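PDB 4B96: cellulose binding domain-containing protein from Clostridium clariflavum, which probably binds cellulose through this calcium-containing family 3b carbohydrate-binding module, one part of a longer membrane protein of a biomass-sensing system. Local coordinates for residues 23-28 against 88-93; 49-54 against 73-78. All blocks are in the same frame, centred on the assembly; numbering follows the deposited sequence. Where two conformers were deposited one is given.

Both interactions join the two antiparallel sheets of the CBM3 beta-sandwich, one in its interior and one at its margin. Interaction 1 packs strand 20-29, central in one sheet, against strand 83-90 of the other; interaction 2 brings the edge strands 53-60 and 69-75 together. Their centres lie about 20 Å apart and their nearest atoms about 6 Å, without touching. Strand 69-75 leads on into strand 83-90, which lies next to it in one sheet; both segments of interaction 2 fall in sequence between those of interaction 1. At these two places the sheets meet through buried hydrocarbon inside and through a methyl contact plus a water bridge at the surface.

Interaction 1 of 2, residues 23-28 against 88-93; sequences WDFVIE and VTFEKG
Val88 sets one methyl over the face of Trp23 and the other against the ring edge of Phe25. CG2 stands over one face of the Trp23 indole, 4.2 Å from the centroid of the six-membered ring and only 10° off its normal, a CH-pi contact. The same methyl also reaches Phe25 CE2. The other branch, CG1, sits anti to the backbone N (chi1 178°) and meets Phe25 at the ring edge, 4.0 Å from CZ. On that edge Phe25 also receives Phe90, with Phe25 CZ and Phe90 CZ 3.9 Å apart. The two rings come from opposite directions with their planes close to perpendicular, yet each offers its rim, and neither face is used in this pair.

Further out, Phe25 is fixed in strand 20-29 by backbone hydrogen bonding to Val103 and packs on Val42 of the opposing sheet. Trp23 lies nearly parallel to the Phe55 ring and also touches Tyr44, while Phe90 meets Tyr60 and Leu37. The contact thus lies between the sheets of the CBM3 beta-sandwich, well inside the domain.

All four touching residues are buried, and no hydrogen bond passes between the segments. What joins the sheets here is dispersion and CH-pi attraction, so the fit depends on shape: methyl over indole face, methyl and phenyl rim against phenyl rim.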
ATOM      1  N   TRP A  23      -2.638  -8.511  17.014  1.00 21.02           N
ATOM      2  CA  TRP A  23      -2.659  -8.260  15.573  1.00 17.61           C
ATOM      3  C   TRP A  23      -4.060  -7.902  15.043  1.00 16.94           C
ATOM      4  O   TRP A  23      -4.273  -7.869  13.820  1.00 18.68           O
ATOM      5  CB  TRP A  23      -2.081  -9.463  14.857  1.00 18.77           C
ATOM      6  CG  TRP A  23      -2.599 -10.829  15.402  1.00 17.05           C
ATOM      7  CD1 TRP A  23      -1.968 -11.677  16.321  1.00 16.43           C
ATOM      8  CD2 TRP A  23      -3.839 -11.452  15.059  1.00 18.50           C
ATOM      9  NE1 TRP A  23      -2.754 -12.807  16.515  1.00 19.10           N
ATOM     10  CE2 TRP A  23      -3.913 -12.675  15.775  1.00 19.50           C
ATOM     11  CE3 TRP A  23      -4.903 -11.092  14.207  1.00 17.11           C
ATOM     12  CZ2 TRP A  23      -5.015 -13.535  15.659  1.00 19.82           C
ATOM     13  CZ3 TRP A  23      -5.991 -11.941  14.082  1.00 18.33           C
ATOM     14  CH2 TRP A  23      -6.040 -13.167  14.817  1.00 20.86           C
ATOM     15  N   ASP A  24      -5.019  -7.658  15.942  1.00 15.72           N
ATOM     16  CA  ASP A  24      -6.447  -7.510  15.545  1.00 15.90           C
ATOM     17  C   ASP A  24      -6.673  -6.669  14.288  1.00 19.83           C
ATOM     18  O   ASP A  24      -6.196  -5.488  14.198  1.00 18.38           O
ATOM     19  CB  ASP A  24      -7.229  -6.751  16.597  1.00 17.49           C
ATOM     20  CG  ASP A  24      -7.234  -7.466  17.955  1.00 26.04           C
ATOM     21  OD1 ASP A  24      -6.412  -8.409  18.157  1.00 26.15           O
ATOM     22  OD2 ASP A  24      -8.057  -7.049  18.790  1.00 26.39           O
ATOM     23  N   PHE A  25      -7.472  -7.196  13.381  1.00 18.65           N
ATOM     24  CA  PHE A  25      -7.771  -6.459  12.164  1.00 17.00           C
ATOM     25  C   PHE A  25      -9.207  -6.644  11.722  1.00 20.13           C
ATOM     26  O   PHE A  25      -9.908  -7.587  12.166  1.00 19.64           O
ATOM     27  CB  PHE A  25      -6.812  -6.834  11.036  1.00 12.04           C
ATOM     28  CG  PHE A  25      -6.839  -8.297  10.652  1.00 16.33           C
ATOM     29  CD1 PHE A  25      -7.739  -8.758   9.679  1.00 16.83           C
ATOM     30  CD2 PHE A  25      -5.883  -9.196  11.187  1.00 15.81           C
ATOM     31  CE1 PHE A  25      -7.757 -10.102   9.287  1.00 18.34           C
ATOM     32  CE2 PHE A  25      -5.867 -10.545  10.782  1.00 18.28           C
ATOM     33  CZ  PHE A  25      -6.843 -11.007   9.859  1.00 17.26           C
ATOM     34  N   VAL A  26      -9.630  -5.712  10.871  1.00 19.23           N
ATOM     35  CA  VAL A  26     -10.910  -5.807  10.195  1.00 18.19           C
ATOM     36  C   VAL A  26     -10.627  -5.708   8.699  1.00 18.84           C
ATOM     37  O   VAL A  26      -9.965  -4.788   8.237  1.00 21.55           O
ATOM     38  CB  VAL A  26     -11.836  -4.631  10.582  1.00 18.32           C
ATOM     39  CG1 VAL A  26     -13.206  -4.751   9.847  1.00 24.44           C
ATOM     40  CG2 VAL A  26     -12.028  -4.598  12.103  1.00 22.04           C
ATOM     41  N   ILE A  27     -11.062  -6.694   7.939  0.53 19.47           N
ATOM     42  CA  ILE A  27     -10.970  -6.562   6.491  0.53 18.52           C
ATOM     43  C   ILE A  27     -12.325  -6.116   6.057  0.53 19.38           C
ATOM     44  O   ILE A  27     -13.312  -6.802   6.334  0.53 20.14           O
ATOM     45  CB  ILE A  27     -10.752  -7.886   5.794  0.53 19.24           C
ATOM     46  CG1 ILE A  27      -9.452  -8.546   6.231  0.53 20.77           C
ATOM     47  CG2 ILE A  27     -10.802  -7.709   4.243  0.53 18.06           C
ATOM     48  CD1 ILE A  27      -9.325  -9.905   5.656  0.53 22.14           C
ATOM     49  N   GLU A  28     -12.371  -4.992   5.364  0.53 19.32           N
ATOM     50  CA  GLU A  28     -13.599  -4.453   4.832  0.53 21.92           C
ATOM     51  C   GLU A  28     -13.714  -4.871   3.357  0.53 23.41           C
ATOM     52  O   GLU A  28     -12.722  -4.839   2.605  0.53 20.87           O
ATOM     53  CB  GLU A  28     -13.591  -2.921   4.954  0.53 22.62           C
ATOM     54  CG  GLU A  28     -13.486  -2.386   6.379  0.53 24.76           C
ATOM     55  CD  GLU A  28     -13.741  -0.865   6.478  0.53 30.62           C
ATOM     56  OE1 GLU A  28     -13.348  -0.138   5.551  0.53 29.67           O
ATOM     57  OE2 GLU A  28     -14.336  -0.390   7.473  0.53 36.23           O
ATOM     58  N   VAL A  88      -1.725 -14.776   8.962  1.00 17.23           N
ATOM     59  CA  VAL A  88      -3.061 -15.276   9.312  1.00 16.45           C
ATOM     60  C   VAL A  88      -3.778 -15.740   8.026  1.00 20.91           C
ATOM     61  O   VAL A  88      -3.819 -14.998   7.048  1.00 19.13           O
ATOM     62  CB  VAL A  88      -3.897 -14.181   9.994  1.00 17.79           C
ATOM     63  CG1 VAL A  88      -5.327 -14.702  10.323  1.00 19.00           C
ATOM     64  CG2 VAL A  88      -3.185 -13.726  11.336  1.00 15.52           C
ATOM     65  N   THR A  89      -4.329 -16.955   8.052  1.00 22.95           N
ATOM     66  CA  THR A  89      -5.053 -17.496   6.928  1.00 20.59           C
ATOM     67  C   THR A  89      -6.367 -18.069   7.480  1.00 23.78           C
ATOM     68  O   THR A  89      -6.560 -18.105   8.702  1.00 21.49           O
ATOM     69  CB  THR A  89      -4.257 -18.629   6.236  1.00 21.84           C
ATOM     70  OG1 THR A  89      -3.848 -19.589   7.223  1.00 22.40           O
ATOM     71  CG2 THR A  89      -2.995 -18.071   5.501  1.00 21.83           C
ATOM     72  N   PHE A  90      -7.266 -18.465   6.573  1.00 20.37           N
ATOM     73  CA  PHE A  90      -8.634 -18.872   6.922  1.00 22.40           C
ATOM     74  C   PHE A  90      -8.961 -20.139   6.236  1.00 25.72           C
ATOM     75  O   PHE A  90      -8.759 -20.229   5.024  1.00 23.73           O
ATOM     76  CB  PHE A  90      -9.613 -17.802   6.431  1.00 21.17           C
ATOM     77  CG  PHE A  90      -9.318 -16.482   7.023  1.00 23.61           C
ATOM     78  CD1 PHE A  90      -8.380 -15.619   6.407  1.00 20.76           C
ATOM     79  CD2 PHE A  90      -9.895 -16.123   8.234  1.00 24.06           C
ATOM     80  CE1 PHE A  90      -8.043 -14.370   6.976  1.00 25.76           C
ATOM     81  CE2 PHE A  90      -9.563 -14.870   8.827  1.00 22.70           C
ATOM     82  CZ  PHE A  90      -8.654 -13.981   8.168  1.00 24.10           C
ATOM     83  N   GLU A  91      -9.547 -21.086   6.965  1.00 28.28           N
ATOM     84  CA  GLU A  91     -10.003 -22.334   6.360  1.00 31.47           C
ATOM     85  C   GLU A  91     -11.374 -22.152   5.791  1.00 33.46           C
ATOM     86  O   GLU A  91     -11.823 -22.957   4.989  1.00 33.42           O
ATOM     87  CB  GLU A  91     -10.092 -23.444   7.417  1.00 35.90           C
ATOM     88  CG  GLU A  91      -8.782 -23.737   8.113  1.00 50.43           C
ATOM     89  CD  GLU A  91      -7.903 -24.705   7.351  1.00 66.51           C
ATOM     90  OE1 GLU A  91      -8.060 -24.792   6.107  1.00 74.31           O
ATOM     91  OE2 GLU A  91      -7.062 -25.392   7.995  1.00 70.16           O
ATOM     92  N   LYS A  92     -12.075 -21.125   6.252  1.00 31.50           N
ATOM     93  CA  LYS A  92     -13.461 -20.896   5.851  1.00 34.87           C
ATOM     94  C   LYS A  92     -13.827 -19.445   6.116  1.00 28.65           C
ATOM     95  O   LYS A  92     -13.285 -18.818   7.041  1.00 28.49           O
ATOM     96  CB  LYS A  92     -14.416 -21.801   6.668  1.00 42.67           C
ATOM     97  CG  LYS A  92     -15.805 -21.801   6.106  1.00 57.31           C
ATOM     98  CD  LYS A  92     -16.901 -21.863   7.192  1.00 66.90           C
ATOM     99  CE  LYS A  92     -16.976 -20.532   7.959  1.00 66.97           C
ATOM    100  NZ  LYS A  92     -18.313 -20.342   8.551  1.00 64.57           N
ATOM    101  N   GLY A  93     -14.758 -18.893   5.335  1.00 32.25           N
ATOM    102  CA  GLY A  93     -15.148 -17.501   5.553  1.00 33.53           C
ATOM    103  C   GLY A  93     -15.383 -16.791   4.244  1.00 35.41           C
ATOM    104  O   GLY A  93     -14.609 -16.944   3.285  1.00 33.72           O
TER

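Interaction 2 of 2, residues 49-54 against 73-78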
ATOM      1  N   ASP A  49      13.377 -12.468  18.380  1.00 19.47           N
ATOM      2  CA  ASP A  49      14.299 -13.601  18.196  1.00 18.72           C
ATOM      3  C   ASP A  49      13.919 -14.841  19.029  1.00 24.26           C
ATOM      4  O   ASP A  49      14.727 -15.770  19.171  1.00 28.62           O
ATOM      5  CB  ASP A  49      15.711 -13.126  18.494  1.00 21.07           C
ATOM      6  CG  ASP A  49      16.636 -13.226  17.254  1.00 36.92           C
ATOM      7  OD1 ASP A  49      16.312 -13.963  16.266  1.00 37.19           O
ATOM      8  OD2 ASP A  49      17.719 -12.613  17.303  1.00 34.83           O
ATOM      9  N   TYR A  50      12.689 -14.863  19.573  1.00 21.82           N
ATOM     10  CA  TYR A  50      12.226 -16.035  20.298  1.00 24.54           C
ATOM     11  C   TYR A  50      11.567 -17.024  19.284  1.00 27.18           C
ATOM     12  O   TYR A  50      10.597 -16.680  18.634  1.00 26.28           O
ATOM     13  CB  TYR A  50      11.199 -15.654  21.403  1.00 21.95           C
ATOM     14  CG  TYR A  50      10.972 -16.827  22.334  1.00 23.31           C
ATOM     15  CD1 TYR A  50      11.937 -17.175  23.276  1.00 22.06           C
ATOM     16  CD2 TYR A  50       9.822 -17.594  22.250  1.00 23.07           C
ATOM     17  CE1 TYR A  50      11.789 -18.251  24.100  1.00 25.09           C
ATOM     18  CE2 TYR A  50       9.628 -18.673  23.096  1.00 23.56           C
ATOM     19  CZ  TYR A  50      10.620 -19.005  24.010  1.00 25.92           C
ATOM     20  OH  TYR A  50      10.468 -20.067  24.831  1.00 25.01           O
ATOM     21  N   LYS A  51      12.060 -18.252  19.193  1.00 24.50           N
ATOM     22  CA  LYS A  51      11.618 -19.181  18.152  1.00 26.50           C
ATOM     23  C   LYS A  51      10.144 -19.680  18.301  1.00 36.07           C
ATOM     24  O   LYS A  51       9.388 -19.710  17.311  1.00 41.78           O
ATOM     25  CB  LYS A  51      12.589 -20.342  18.006  1.00 34.56           C
ATOM     26  CG  LYS A  51      12.143 -21.477  17.062  1.00 50.61           C
ATOM     27  CD  LYS A  51      12.071 -21.055  15.578  1.00 61.45           C
ATOM     28  CE  LYS A  51      13.387 -20.451  15.027  1.00 68.40           C
ATOM     29  NZ  LYS A  51      13.094 -19.434  13.919  1.00 70.90           N
ATOM     30  N   ASN A  52       9.706 -19.949  19.526  1.00 27.75           N
ATOM     31  CA  ASN A  52       8.398 -20.605  19.780  1.00 22.87           C
ATOM     32  C   ASN A  52       7.288 -19.591  20.127  1.00 21.72           C
ATOM     33  O   ASN A  52       7.087 -19.231  21.291  1.00 22.11           O
ATOM     34  CB  ASN A  52       8.572 -21.587  20.914  1.00 25.74           C
ATOM     35  CG  ASN A  52       7.364 -22.519  21.070  1.00 31.10           C
ATOM     36  OD1 ASN A  52       6.376 -22.409  20.315  1.00 30.91           O
ATOM     37  ND2 ASN A  52       7.442 -23.433  22.041  1.00 32.24           N
ATOM     38  N   ILE A  53       6.594 -19.113  19.106  1.00 20.84           N
ATOM     39  CA  ILE A  53       5.527 -18.140  19.277  1.00 22.36           C
ATOM     40  C   ILE A  53       4.149 -18.857  19.237  1.00 24.74           C
ATOM     41  O   ILE A  53       3.899 -19.713  18.398  1.00 23.88           O
ATOM     42  CB  ILE A  53       5.588 -17.150  18.133  1.00 21.71           C
ATOM     43  CG1 ILE A  53       6.934 -16.418  18.138  1.00 22.80           C
ATOM     44  CG2 ILE A  53       4.409 -16.123  18.216  1.00 19.75           C
ATOM     45  CD1 ILE A  53       7.191 -15.629  19.419  1.00 24.15           C
ATOM     46  N   ASN A  54       3.269 -18.550  20.177  1.00 20.59           N
ATOM     47  CA  ASN A  54       1.956 -19.150  20.219  1.00 20.24           C
ATOM     48  C   ASN A  54       0.917 -18.157  19.646  1.00 23.43           C
ATOM     49  O   ASN A  54       1.093 -16.943  19.728  1.00 24.26           O
ATOM     50  CB  ASN A  54       1.628 -19.564  21.651  1.00 20.22           C
ATOM     51  CG  ASN A  54       2.522 -20.706  22.130  1.00 28.20           C
ATOM     52  OD1 ASN A  54       2.980 -21.516  21.322  1.00 34.07           O
ATOM     53  ND2 ASN A  54       2.800 -20.753  23.413  1.00 25.43           N
ATOM     54  N   VAL A  73       4.232 -18.230  12.104  1.00 21.60           N
ATOM     55  CA  VAL A  73       5.262 -17.182  11.969  1.00 19.06           C
ATOM     56  C   VAL A  73       6.310 -17.641  10.947  1.00 23.82           C
ATOM     57  O   VAL A  73       6.741 -18.820  10.970  1.00 22.06           O
ATOM     58  CB  VAL A  73       5.907 -16.917  13.354  1.00 22.10           C
ATOM     59  CG1 VAL A  73       7.154 -16.002  13.243  1.00 23.00           C
ATOM     60  CG2 VAL A  73       4.837 -16.304  14.301  1.00 19.93           C
ATOM     61  N   TYR A  74       6.725 -16.718  10.078  1.00 21.37           N
ATOM     62  CA  TYR A  74       7.755 -17.000   9.061  1.00 24.69           C
ATOM     63  C   TYR A  74       8.894 -16.012   9.188  1.00 24.12           C
ATOM     64  O   TYR A  74       8.684 -14.839   9.551  1.00 20.50           O
ATOM     65  CB  TYR A  74       7.144 -16.841   7.636  1.00 20.47           C
ATOM     66  CG  TYR A  74       6.059 -17.813   7.328  1.00 27.11           C
ATOM     67  CD1 TYR A  74       4.726 -17.532   7.683  1.00 24.18           C
ATOM     68  CD2 TYR A  74       6.347 -19.030   6.687  1.00 25.75           C
ATOM     69  CE1 TYR A  74       3.731 -18.424   7.371  1.00 23.04           C
ATOM     70  CE2 TYR A  74       5.346 -19.945   6.408  1.00 32.25           C
ATOM     71  CZ  TYR A  74       4.031 -19.605   6.757  1.00 29.37           C
ATOM     72  OH  TYR A  74       3.009 -20.459   6.485  1.00 29.41           O
ATOM     73  N   ASN A  75      10.105 -16.447   8.831  1.00 24.52           N
ATOM     74  CA  ASN A  75      11.208 -15.513   8.620  1.00 24.28           C
ATOM     75  C   ASN A  75      11.173 -14.842   7.263  1.00 29.46           C
ATOM     76  O   ASN A  75      10.833 -15.468   6.249  1.00 28.99           O
ATOM     77  CB  ASN A  75      12.541 -16.264   8.756  1.00 31.74           C
ATOM     78  CG  ASN A  75      13.005 -16.283  10.182  1.00 40.26           C
ATOM     79  OD1 ASN A  75      12.611 -17.140  10.945  1.00 41.51           O
ATOM     80  ND2 ASN A  75      13.771 -15.266  10.576  1.00 48.04           N
ATOM     81  N   ILE A  76      11.548 -13.579   7.215  1.00 29.81           N
ATOM     82  CA  ILE A  76      11.551 -12.876   5.942  1.00 31.61           C
ATOM     83  C   ILE A  76      12.688 -13.363   5.037  1.00 37.04           C
ATOM     84  O   ILE A  76      12.487 -13.620   3.837  1.00 43.57           O
ATOM     85  CB  ILE A  76      11.561 -11.336   6.146  1.00 24.96           C
ATOM     86  CG1 ILE A  76      10.208 -10.946   6.734  1.00 27.13           C
ATOM     87  CG2 ILE A  76      11.912 -10.580   4.772  1.00 26.45           C
ATOM     88  CD1 ILE A  76      10.148  -9.491   7.156  1.00 28.85           C
ATOM     89  N   ARG A  77      13.881 -13.514   5.585  1.00 35.74           N
ATOM     90  CA  ARG A  77      14.893 -14.325   4.846  1.00 49.98           C
ATOM     91  C   ARG A  77      15.667 -15.244   5.826  1.00 89.12           C
ATOM     92  O   ARG A  77      15.561 -15.078   7.046  1.00 84.63           O
ATOM     93  CB  ARG A  77      15.867 -13.453   4.011  1.00 72.91           C
ATOM     94  CG  ARG A  77      15.272 -12.183   3.420  1.00 75.97           C
ATOM     95  CD  ARG A  77      14.707 -12.379   2.025  1.00 85.59           C
ATOM     96  NE  ARG A  77      13.997 -11.171   1.573  1.00 92.18           N
ATOM     97  CZ  ARG A  77      12.851 -11.167   0.881  1.00 94.27           C
ATOM     98  NH1 ARG A  77      12.274 -12.317   0.543  1.00 96.00           N
ATOM     99  NH2 ARG A  77      12.277 -10.013   0.533  1.00 92.41           N
ATOM    100  N   GLN A  78      16.420 -16.219   5.316  1.00 95.44           N
ATOM    101  CA  GLN A  78      17.424 -16.873   6.164  1.00101.66           C
ATOM    102  C   GLN A  78      18.499 -15.817   6.410  1.00102.48           C
ATOM    103  O   GLN A  78      19.406 -15.644   5.593  1.00103.39           O
ATOM    104  CB  GLN A  78      18.046 -18.088   5.490  1.00108.26           C
ATOM    105  CG  GLN A  78      17.078 -19.155   5.034  1.00111.70           C
ATOM    106  CD  GLN A  78      17.761 -20.167   4.126  1.00117.92           C
ATOM    107  OE1 GLN A  78      18.991 -20.152   3.968  1.00120.67           O
ATOM    108  NE2 GLN A  78      16.970 -21.046   3.515  1.00119.21           N
TER
HETATM  109  O   HOH W   1      10.566 -18.734  12.694  1.00 55.22           O
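This surface contact, Ile53 on Val73 and Lys51 to Asn75 through water, lies where an edge strand of one sheet and the loop before it meet an edge strand of the other in the CBM3 beta-sandwich. Segment 49-54 leads into strand 53-60, an edge strand of one sheet; segment 73-78 runs off the end of strand 69-75, an edge strand of the other. The two meet along one margin of the sandwich, with no direct hydrogen bond between them.

The apolar half is a single pair. Ile53 and Val73 cross at about a right angle, and Ile53 CG2 touches Val73 CG2 at 3.9 Å. The same valine methyl lies 4.0 Å from Ile53 CB, so it rests against the branch point as well as the methyl. The longer arm of Ile53 takes the other course: chi2 of -60° turns CD1 off from Val73, and the side chain also packs on Ile107 and Arg109 of strand 100-109. Val73 in turn touches Phe46 and Lys84 of its own sheet. Ile53 lies about 10 Å, side chain to ion, from the bound calcium, so the pair is near that site without being part of it.

The polar half starts from the exposed Lys51. The CB of Lys51 points away from strand 69-75, but its chain bends at chi2 (67°) and chi3 (55°) and brings the ammonium group back in the direction of Asn75. The amide of Asn75 is tethered at its other end, where ND2 hydrogen-bonds to Ser81 O. Lys51 NZ stops 3.8 Å from Asn75 OD1. One water spans that separation, accepting from Lys51 NZ at 2.9 Å. It donates in turn to Asn75 OD1 at 3.1 Å.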